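PDB 4I0N: necrotic enteritis toxin B from Clostridium perfringens, which forms pores in target-cell membranes, probably by assembling into a beta-barrel as relatives with the alpha-hemolysin fold do. Local coordinates for residues L58-I64 with G219-A225; T31-W37 with E270-F276. One frame throughout, in Å; residues are numbered along the deposited sequence. Where two conformers were deposited one is given.

Contact 1 of 2, residues L58-I64 with G219-A225; sequences LNLEGFI and GFSPNMA
Strand 58-64 runs antiparallel to strand 223-225 at 166°, with axes 4.7 Å apart at closest approach. Asn59 with Ala225 and Glu61 with Asn223 are non-hydrogen-bonded pairs; Leu60 with Met224 and Ile64 with Phe220 are hydrogen-bonded ones. Leu58 starts the run; its O lies 3.2 Å from Ala225 CA, a CA-H...O contact. Asn59 has chi1 t, and its OD1 accepts from Asn223 ND2 at 2.9 Å. At the next pair, Leu60 N to Met224 O is 2.8 Å, and Met224 N to Leu60 O is 3.1 Å. Leu60 O also takes Asn223 ND2 at 2.9 Å. This joins two neighbouring inner strands, 53-65 and 219-231, of the six-stranded sheet in the beta-sandwich of the alpha-hemolysin fold. Leu60, Ile64, Phe220 and Met224 point to the face packed on the other sheet, where Leu60 meets Ile87 and Val241. Glu61, m, points to the other face with Asn59 and Asn223. Gly62 N hydrogen-bonds Pro222 O at 3.0 Å; Pro222 has no N-H to return one. Phe63, t, brings its ring edge to Ser221, CD1 to OG 3.4 Å. At Ile64, N to Phe220 O and O to Phe220 N are both 2.8 Å.

Contact 2 of 2, residues T31-W37 with E270-F276; sequences TASHKGW and EYNEFMF
Here two sheets of the beta-sandwich pack face to face. Strand 31-34 and strand 270-276 run roughly antiparallel, at 157°, their axes 8.2 Å apart at closest approach, and no direct hydrogen bond links the segments. A type I' turn from His34 to Trp37 closes a beta hairpin, with His34 N to Trp37 O at 2.9 Å and Trp37 N to His34 O at 3.0 Å. Glu270 CB packs 3.6 Å from Trp37 CZ2. A water bridges Glu270 OE2, at 2.6 Å, to Trp37 NE1, at 3.0 Å, while Glu270 OE1 pairs with Arg245. Tyr271 points away. Asn272, chi1 m, sets OD1 over a face of the Trp37 indole, 3.2 Å from CD2; its ND2 lies 3.5 Å from His34 CD2 at the imidazole edge. Phe274, chi1 m, puts CD1 3.6 Å from Ala32 CB, and its CZ is 3.5 Å from Trp37 O. Phe276, also m, lies close to the magnesium-binding residue Asp30. Its ring edge faces the backbone of Thr31, with CE1 4.4 Å from Thr31 N.

Contact 1 lies within one sheet and contact 2 lies between two. Residues 58-64 and 219-225 are neighbouring strands joined mainly by backbone hydrogen bonds, with the Asn223 side chain adding two. The centre of contact 1 is about 5 Å from the centre of the chain. Residues 31-37 and 270-276 belong to facing sheets and meet mainly through side chains, with one bridging water. The centre of contact 2 is about 12 Å from the centre of the chain. Both contacts are partly buried, but contact 1 has the larger buried share. Strand 37-47 lies between strands 21-34 and 53-65, so the two contacts share the six-stranded sheet. They touch directly: Ile64 CG2 is 3.7 Å from Trp37 CZ3, and Phe63 CD2 is 3.5 Å from Gly36 O.

Contact 1 of 2, residues L58-I64 with G219-A225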
ATOM      1  N   LEU A  58      -5.125   3.336 -14.048  1.00 12.28           N
ATOM      2  CA  LEU A  58      -4.591   2.082 -13.540  1.00 12.23           C
ATOM      3  C   LEU A  58      -5.065   1.849 -12.102  1.00 12.29           C
ATOM      4  O   LEU A  58      -5.168   2.786 -11.312  1.00 12.66           O
ATOM      5  CB  LEU A  58      -3.045   2.090 -13.588  1.00 12.58           C
ATOM      6  CG  LEU A  58      -2.400   2.294 -14.967  1.00 13.55           C
ATOM      7  CD1 LEU A  58      -0.900   2.155 -14.868  1.00 16.31           C
ATOM      8  CD2 LEU A  58      -2.944   1.294 -15.972  1.00 16.12           C
ATOM      9  N   ASN A  59      -5.353   0.599 -11.762  1.00 11.46           N
ATOM     10  CA  ASN A  59      -5.778   0.268 -10.415  1.00 11.80           C
ATOM     11  C   ASN A  59      -4.833  -0.797  -9.883  1.00 10.72           C
ATOM     12  O   ASN A  59      -4.702  -1.842 -10.497  1.00 10.50           O
ATOM     13  CB  ASN A  59      -7.206  -0.283 -10.453  1.00 13.20           C
ATOM     14  CG  ASN A  59      -7.751  -0.634  -9.062  1.00 18.04           C
ATOM     15  OD1 ASN A  59      -7.868   0.213  -8.199  1.00 25.22           O
ATOM     16  ND2 ASN A  59      -8.119  -1.883  -8.875  1.00 25.29           N
ATOM     17  N   LEU A  60      -4.172  -0.522  -8.766  1.00 10.15           N
ATOM     18  CA  LEU A  60      -3.298  -1.511  -8.125  1.00  9.76           C
ATOM     19  C   LEU A  60      -4.022  -2.120  -6.927  1.00 10.77           C
ATOM     20  O   LEU A  60      -4.495  -1.380  -6.045  1.00 11.24           O
ATOM     21  CB  LEU A  60      -1.979  -0.851  -7.664  1.00  9.36           C
ATOM     22  CG  LEU A  60      -1.138  -1.723  -6.726  1.00 10.39           C
ATOM     23  CD1 LEU A  60      -0.630  -2.980  -7.455  1.00 12.47           C
ATOM     24  CD2 LEU A  60       0.048  -0.926  -6.133  1.00 10.60           C
ATOM     25  N   GLU A  61      -4.136  -3.448  -6.897  1.00 10.94           N
ATOM     26  CA  GLU A  61      -4.633  -4.143  -5.714  1.00 12.01           C
ATOM     27  C   GLU A  61      -3.626  -5.173  -5.324  1.00 12.31           C
ATOM     28  O   GLU A  61      -3.017  -5.820  -6.184  1.00 12.36           O
ATOM     29  CB  GLU A  61      -5.927  -4.898  -6.018  1.00 13.40           C
ATOM     30  CG  GLU A  61      -7.031  -4.073  -6.512  1.00 16.82           C
ATOM     31  CD  GLU A  61      -8.113  -4.965  -7.059  1.00 24.40           C
ATOM     32  OE1 GLU A  61      -8.123  -5.197  -8.287  1.00 25.18           O
ATOM     33  OE2 GLU A  61      -8.897  -5.492  -6.242  1.00 25.45           O
ATOM     34  N   GLY A  62      -3.459  -5.367  -4.031  1.00 11.57           N
ATOM     35  CA  GLY A  62      -2.447  -6.318  -3.637  1.00 11.60           C
ATOM     36  C   GLY A  62      -2.527  -6.747  -2.205  1.00 10.47           C
ATOM     37  O   GLY A  62      -3.528  -6.521  -1.514  1.00 10.02           O
ATOM     38  N   PHE A  63      -1.462  -7.398  -1.778  1.00 10.00           N
ATOM     39  CA  PHE A  63      -1.389  -7.864  -0.418  1.00  9.76           C
ATOM     40  C   PHE A  63       0.062  -7.956   0.012  1.00  9.91           C
ATOM     41  O   PHE A  63       0.913  -8.464  -0.737  1.00 10.17           O
ATOM     42  CB  PHE A  63      -2.050  -9.226  -0.269  1.00 10.27           C
ATOM     43  CG  PHE A  63      -2.130  -9.686   1.153  1.00  9.50           C
ATOM     44  CD1 PHE A  63      -3.067  -9.111   2.033  1.00  9.83           C
ATOM     45  CD2 PHE A  63      -1.254 -10.647   1.634  1.00 11.65           C
ATOM     46  CE1 PHE A  63      -3.135  -9.531   3.362  1.00 12.54           C
ATOM     47  CE2 PHE A  63      -1.321 -11.078   2.974  1.00 12.39           C
ATOM     48  CZ  PHE A  63      -2.261 -10.509   3.837  1.00 10.20           C
ATOM     49  N   ILE A  64       0.322  -7.475   1.228  1.00  9.95           N
ATOM     50  CA  ILE A  64       1.631  -7.609   1.858  1.00  8.98           C
ATOM     51  C   ILE A  64       1.417  -8.312   3.209  1.00  9.03           C
ATOM     52  O   ILE A  64       0.763  -7.742   4.106  1.00  9.12           O
ATOM     53  CB  ILE A  64       2.346  -6.242   2.078  1.00  8.73           C
ATOM     54  CG1 ILE A  64       2.489  -5.453   0.771  1.00  8.33           C
ATOM     55  CG2 ILE A  64       3.713  -6.461   2.735  1.00  7.78           C
ATOM     56  CD1 ILE A  64       2.800  -3.925   0.943  1.00  7.19           C
ATOM     57  N   GLY A 219      -1.873  -8.709   7.625  1.00  9.96           N
ATOM     58  CA  GLY A 219      -1.162  -8.009   6.548  1.00  9.34           C
ATOM     59  C   GLY A 219      -2.008  -6.889   5.984  1.00  9.82           C
ATOM     60  O   GLY A 219      -3.122  -6.613   6.482  1.00  9.54           O
ATOM     61  N   PHE A 220      -1.481  -6.223   4.962  1.00  8.69           N
ATOM     62  CA  PHE A 220      -2.135  -5.046   4.409  1.00  9.44           C
ATOM     63  C   PHE A 220      -2.590  -5.364   2.995  1.00  9.89           C
ATOM     64  O   PHE A 220      -1.880  -6.046   2.246  1.00  9.30           O
ATOM     65  CB  PHE A 220      -1.172  -3.844   4.444  1.00  7.40           C
ATOM     66  CG  PHE A 220      -1.719  -2.584   3.802  1.00  9.30           C
ATOM     67  CD1 PHE A 220      -2.953  -2.057   4.199  1.00  8.08           C
ATOM     68  CD2 PHE A 220      -0.976  -1.906   2.832  1.00 10.31           C
ATOM     69  CE1 PHE A 220      -3.460  -0.887   3.626  1.00 11.39           C
ATOM     70  CE2 PHE A 220      -1.472  -0.731   2.234  1.00 11.02           C
ATOM     71  CZ  PHE A 220      -2.728  -0.230   2.636  1.00 10.27           C
ATOM     72  N   SER A 221      -3.775  -4.878   2.634  1.00 10.26           N
ATOM     73  CA  SER A 221      -4.296  -5.057   1.278  1.00 10.15           C
ATOM     74  C   SER A 221      -4.371  -3.721   0.552  1.00 10.08           C
ATOM     75  O   SER A 221      -5.444  -3.108   0.502  1.00 10.41           O
ATOM     76  CB  SER A 221      -5.701  -5.671   1.295  1.00 11.07           C
ATOM     77  OG  SER A 221      -5.696  -6.927   1.935  1.00 14.03           O
ATOM     78  N   PRO A 222      -3.246  -3.279  -0.025  1.00 10.33           N
ATOM     79  CA  PRO A 222      -3.258  -1.961  -0.643  1.00  9.74           C
ATOM     80  C   PRO A 222      -4.197  -1.880  -1.855  1.00  9.56           C
ATOM     81  O   PRO A 222      -4.404  -2.874  -2.563  1.00  9.87           O
ATOM     82  CB  PRO A 222      -1.802  -1.755  -1.062  1.00  9.66           C
ATOM     83  CG  PRO A 222      -1.273  -3.166  -1.287  1.00 11.47           C
ATOM     84  CD  PRO A 222      -1.937  -3.953  -0.167  1.00  9.63           C
ATOM     85  N   ASN A 223      -4.763  -0.695  -2.068  1.00  8.94           N
ATOM     86  CA  ASN A 223      -5.566  -0.418  -3.265  1.00  9.59           C
ATOM     87  C   ASN A 223      -5.324   1.054  -3.549  1.00  9.65           C
ATOM     88  O   ASN A 223      -5.758   1.919  -2.785  1.00 10.14           O
ATOM     89  CB  ASN A 223      -7.061  -0.715  -3.027  1.00  9.36           C
ATOM     90  CG  ASN A 223      -7.919  -0.684  -4.321  1.00 10.34           C
ATOM     91  OD1 ASN A 223      -9.153  -0.652  -4.230  1.00 11.03           O
ATOM     92  ND2 ASN A 223      -7.288  -0.708  -5.505  1.00 10.82           N
ATOM     93  N   MET A 224      -4.576   1.322  -4.614  1.00  9.26           N
ATOM     94  CA  MET A 224      -4.263   2.674  -5.028  1.00  9.28           C
ATOM     95  C   MET A 224      -4.570   2.768  -6.506  1.00  9.88           C
ATOM     96  O   MET A 224      -4.677   1.753  -7.186  1.00 10.33           O
ATOM     97  CB  MET A 224      -2.790   3.038  -4.785  1.00 10.38           C
ATOM     98  CG  MET A 224      -2.404   3.219  -3.340  1.00 10.88           C
ATOM     99  SD  MET A 224      -2.062   1.639  -2.507  1.00 13.99           S
ATOM    100  CE  MET A 224      -1.719   2.244  -0.843  1.00 13.62           C
ATOM    101  N   ALA A 225      -4.703   3.979  -7.014  1.00 10.04           N
ATOM    102  CA  ALA A 225      -4.997   4.130  -8.435  1.00 10.16           C
ATOM    103  C   ALA A 225      -4.319   5.360  -9.001  1.00 11.79           C
ATOM    104  O   ALA A 225      -4.025   6.316  -8.273  1.00 11.72           O
ATOM    105  CB  ALA A 225      -6.511   4.181  -8.674  1.00 10.64           C
TER

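Contact 2 of 2, residues T31-W37 with E270-F276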
ATOM      1  N   THR A  31      -1.656 -10.144 -13.012  1.00 11.64           N
ATOM      2  CA  THR A  31      -1.384 -10.328 -11.598  0.50 12.44           C
ATOM      3  C   THR A  31      -0.100 -11.134 -11.432  1.00 11.95           C
ATOM      4  O   THR A  31       0.236 -11.952 -12.280  1.00 11.78           O
ATOM      5  CB  THR A  31      -2.625 -10.953 -10.867  0.50 14.02           C
ATOM      6  OG1 THR A  31      -2.292 -11.328  -9.516  0.50 15.77           O
ATOM      7  CG2 THR A  31      -3.165 -12.162 -11.622  0.50 15.90           C
ATOM      8  N   ALA A  32       0.596 -10.895 -10.325  1.00 11.25           N
ATOM      9  CA  ALA A  32       1.842 -11.580 -10.001  1.00 10.67           C
ATOM     10  C   ALA A  32       1.879 -11.765  -8.496  1.00 10.23           C
ATOM     11  O   ALA A  32       1.225 -11.021  -7.763  1.00  9.72           O
ATOM     12  CB  ALA A  32       3.048 -10.751 -10.445  1.00 10.90           C
ATOM     13  N   SER A  33       2.630 -12.755  -8.035  1.00 10.28           N
ATOM     14  CA  SER A  33       2.817 -12.924  -6.606  1.00 10.88           C
ATOM     15  C   SER A  33       4.133 -13.630  -6.340  1.00 11.54           C
ATOM     16  O   SER A  33       4.724 -14.309  -7.225  1.00 11.03           O
ATOM     17  CB  SER A  33       1.667 -13.734  -5.977  1.00 11.69           C
ATOM     18  OG  SER A  33       1.699 -15.074  -6.418  1.00 13.33           O
ATOM     19  N   HIS A  34       4.572 -13.511  -5.098  1.00 11.20           N
ATOM     20  CA  HIS A  34       5.783 -14.152  -4.669  1.00 11.19           C
ATOM     21  C   HIS A  34       5.779 -14.166  -3.145  1.00 11.81           C
ATOM     22  O   HIS A  34       5.647 -13.129  -2.530  1.00 10.71           O
ATOM     23  CB  HIS A  34       6.997 -13.350  -5.181  1.00 12.33           C
ATOM     24  CG  HIS A  34       8.306 -13.966  -4.815  1.00 13.44           C
ATOM     25  ND1 HIS A  34       8.728 -15.163  -5.350  1.00 16.42           N
ATOM     26  CD2 HIS A  34       9.279 -13.569  -3.961  1.00 17.36           C
ATOM     27  CE1 HIS A  34       9.915 -15.467  -4.855  1.00 19.09           C
ATOM     28  NE2 HIS A  34      10.268 -14.519  -4.005  1.00 17.51           N
ATOM     29  N   LYS A  35       5.881 -15.354  -2.547  1.00 13.38           N
ATOM     30  CA  LYS A  35       5.950 -15.489  -1.074  1.00 14.14           C
ATOM     31  C   LYS A  35       4.761 -14.850  -0.340  1.00 13.00           C
ATOM     32  O   LYS A  35       4.876 -14.417   0.821  1.00 13.11           O
ATOM     33  CB  LYS A  35       7.289 -14.955  -0.541  1.00 15.62           C
ATOM     34  CG  LYS A  35       8.474 -15.820  -0.971  1.00 19.10           C
ATOM     35  CD  LYS A  35       9.652 -15.734  -0.013  1.00 24.99           C
ATOM     36  CE  LYS A  35      10.478 -14.479  -0.265  1.00 26.64           C
ATOM     37  N   GLY A  36       3.612 -14.812  -1.008  1.00 12.66           N
ATOM     38  CA  GLY A  36       2.397 -14.299  -0.400  1.00 12.86           C
ATOM     39  C   GLY A  36       2.179 -12.818  -0.632  1.00 12.55           C
ATOM     40  O   GLY A  36       1.127 -12.283  -0.265  1.00 14.11           O
ATOM     41  N   TRP A  37       3.176 -12.149  -1.227  1.00 11.26           N
ATOM     42  CA  TRP A  37       3.059 -10.756  -1.616  1.00  9.58           C
ATOM     43  C   TRP A  37       2.453 -10.735  -3.005  1.00  9.60           C
ATOM     44  O   TRP A  37       2.927 -11.440  -3.885  1.00  8.80           O
ATOM     45  CB  TRP A  37       4.446 -10.094  -1.671  1.00  9.09           C
ATOM     46  CG  TRP A  37       5.169 -10.086  -0.351  1.00  8.99           C
ATOM     47  CD1 TRP A  37       5.363 -11.144   0.504  1.00  8.84           C
ATOM     48  CD2 TRP A  37       5.830  -8.965   0.241  1.00  9.59           C
ATOM     49  NE1 TRP A  37       6.094 -10.746   1.598  1.00  8.51           N
ATOM     50  CE2 TRP A  37       6.397  -9.411   1.462  1.00 11.16           C
ATOM     51  CE3 TRP A  37       6.007  -7.635  -0.146  1.00  9.58           C
ATOM     52  CZ2 TRP A  37       7.130  -8.562   2.301  1.00 10.60           C
ATOM     53  CZ3 TRP A  37       6.749  -6.784   0.682  1.00  9.13           C
ATOM     54  CH2 TRP A  37       7.295  -7.258   1.899  1.00  8.86           C
ATOM     55  N   GLU A 270      11.567  -6.191   4.753  1.00 12.84           N
ATOM     56  CA  GLU A 270      11.374  -7.030   3.570  1.00 13.12           C
ATOM     57  C   GLU A 270      10.959  -6.209   2.381  1.00 12.65           C
ATOM     58  O   GLU A 270      10.369  -5.149   2.533  1.00 12.73           O
ATOM     59  CB  GLU A 270      10.387  -8.162   3.843  1.00 14.08           C
ATOM     60  CG  GLU A 270      10.975  -9.191   4.791  1.00 17.26           C
ATOM     61  CD  GLU A 270      10.115 -10.448   4.888  1.00 22.86           C
ATOM     62  OE1 GLU A 270      10.068 -11.033   5.994  1.00 22.48           O
ATOM     63  OE2 GLU A 270       9.490 -10.832   3.870  1.00 24.92           O
ATOM     64  N   TYR A 271      11.311  -6.691   1.196  1.00 11.65           N
ATOM     65  CA  TYR A 271      11.098  -5.924  -0.033  1.00 11.35           C
ATOM     66  C   TYR A 271      10.778  -6.859  -1.187  1.00 11.39           C
ATOM     67  O   TYR A 271      11.459  -7.862  -1.370  1.00 11.54           O
ATOM     68  CB  TYR A 271      12.362  -5.146  -0.361  1.00 12.03           C
ATOM     69  CG  TYR A 271      12.288  -4.337  -1.643  1.00 14.33           C
ATOM     70  CD1 TYR A 271      11.919  -2.987  -1.618  1.00 16.91           C
ATOM     71  CD2 TYR A 271      12.598  -4.911  -2.871  1.00 14.90           C
ATOM     72  CE1 TYR A 271      11.858  -2.234  -2.801  1.00 19.34           C
ATOM     73  CE2 TYR A 271      12.531  -4.170  -4.059  1.00 15.25           C
ATOM     74  CZ  TYR A 271      12.177  -2.839  -4.013  1.00 16.98           C
ATOM     75  OH  TYR A 271      12.121  -2.126  -5.194  1.00 17.26           O
ATOM     76  N   ASN A 272       9.768  -6.516  -1.982  1.00 10.32           N
ATOM     77  CA  ASN A 272       9.489  -7.267  -3.212  1.00 10.80           C
ATOM     78  C   ASN A 272       8.968  -6.307  -4.249  1.00 10.36           C
ATOM     79  O   ASN A 272       8.223  -5.408  -3.906  1.00 11.20           O
ATOM     80  CB  ASN A 272       8.442  -8.363  -2.946  1.00 10.83           C
ATOM     81  CG  ASN A 272       9.006  -9.512  -2.107  1.00 13.80           C
ATOM     82  OD1 ASN A 272       8.703  -9.638  -0.910  1.00 17.09           O
ATOM     83  ND2 ASN A 272       9.859 -10.331  -2.719  1.00 11.81           N
ATOM     84  N   GLU A 273       9.334  -6.498  -5.511  1.00  9.70           N
ATOM     85  CA  GLU A 273       8.828  -5.623  -6.557  1.00 10.52           C
ATOM     86  C   GLU A 273       8.286  -6.425  -7.751  1.00 10.85           C
ATOM     87  O   GLU A 273       8.654  -7.592  -7.960  1.00  9.83           O
ATOM     88  CB  GLU A 273       9.876  -4.611  -6.997  1.00 11.06           C
ATOM     89  CG  GLU A 273      11.104  -5.232  -7.602  1.00 15.39           C
ATOM     90  CD  GLU A 273      12.007  -4.197  -8.254  1.00 19.51           C
ATOM     91  OE1 GLU A 273      12.324  -3.192  -7.603  1.00 19.53           O
ATOM     92  OE2 GLU A 273      12.388  -4.400  -9.418  1.00 20.55           O
ATOM     93  N   PHE A 274       7.389  -5.787  -8.502  1.00 10.79           N
ATOM     94  CA  PHE A 274       6.722  -6.435  -9.630  1.00 10.99           C
ATOM     95  C   PHE A 274       6.703  -5.403 -10.752  1.00 10.98           C
ATOM     96  O   PHE A 274       6.211  -4.301 -10.554  1.00 11.11           O
ATOM     97  CB  PHE A 274       5.289  -6.881  -9.236  1.00 11.28           C
ATOM     98  CG  PHE A 274       5.242  -7.817  -8.056  1.00  9.78           C
ATOM     99  CD1 PHE A 274       5.387  -9.187  -8.227  1.00 11.53           C
ATOM    100  CD2 PHE A 274       5.063  -7.314  -6.759  1.00 11.94           C
ATOM    101  CE1 PHE A 274       5.348 -10.051  -7.128  1.00 11.87           C
ATOM    102  CE2 PHE A 274       5.026  -8.174  -5.657  1.00 12.50           C
ATOM    103  CZ  PHE A 274       5.170  -9.539  -5.841  1.00 10.63           C
ATOM    104  N   MET A 275       7.240  -5.766 -11.913  1.00 10.90           N
ATOM    105  CA  MET A 275       7.244  -4.887 -13.075  1.00 11.20           C
ATOM    106  C   MET A 275       6.164  -5.319 -14.093  1.00 10.65           C
ATOM    107  O   MET A 275       6.013  -6.504 -14.402  1.00 10.64           O
ATOM    108  CB  MET A 275       8.648  -4.880 -13.721  1.00 12.52           C
ATOM    109  CG  MET A 275       8.806  -3.855 -14.785  1.00 16.75           C
ATOM    110  N   PHE A 276       5.436  -4.339 -14.626  1.00 10.12           N
ATOM    111  CA  PHE A 276       4.379  -4.593 -15.606  1.00 10.09           C
ATOM    112  C   PHE A 276       4.643  -3.750 -16.837  1.00 10.65           C
ATOM    113  O   PHE A 276       4.898  -2.550 -16.735  1.00 11.58           O
ATOM    114  CB  PHE A 276       3.005  -4.217 -15.041  1.00 10.10           C
ATOM    115  CG  PHE A 276       2.574  -5.059 -13.849  1.00  9.18           C
ATOM    116  CD1 PHE A 276       1.777  -6.194 -14.024  1.00 10.50           C
ATOM    117  CD2 PHE A 276       2.963  -4.697 -12.550  1.00  8.56           C
ATOM    118  CE1 PHE A 276       1.373  -6.984 -12.930  1.00  9.34           C
ATOM    119  CE2 PHE A 276       2.574  -5.470 -11.452  1.00  8.42           C
ATOM    120  CZ  PHE A 276       1.767  -6.605 -11.635  1.00  8.85           C
TER
HETATM  121  O   HOH W   1       7.029 -11.665   4.289  1.00 12.43           O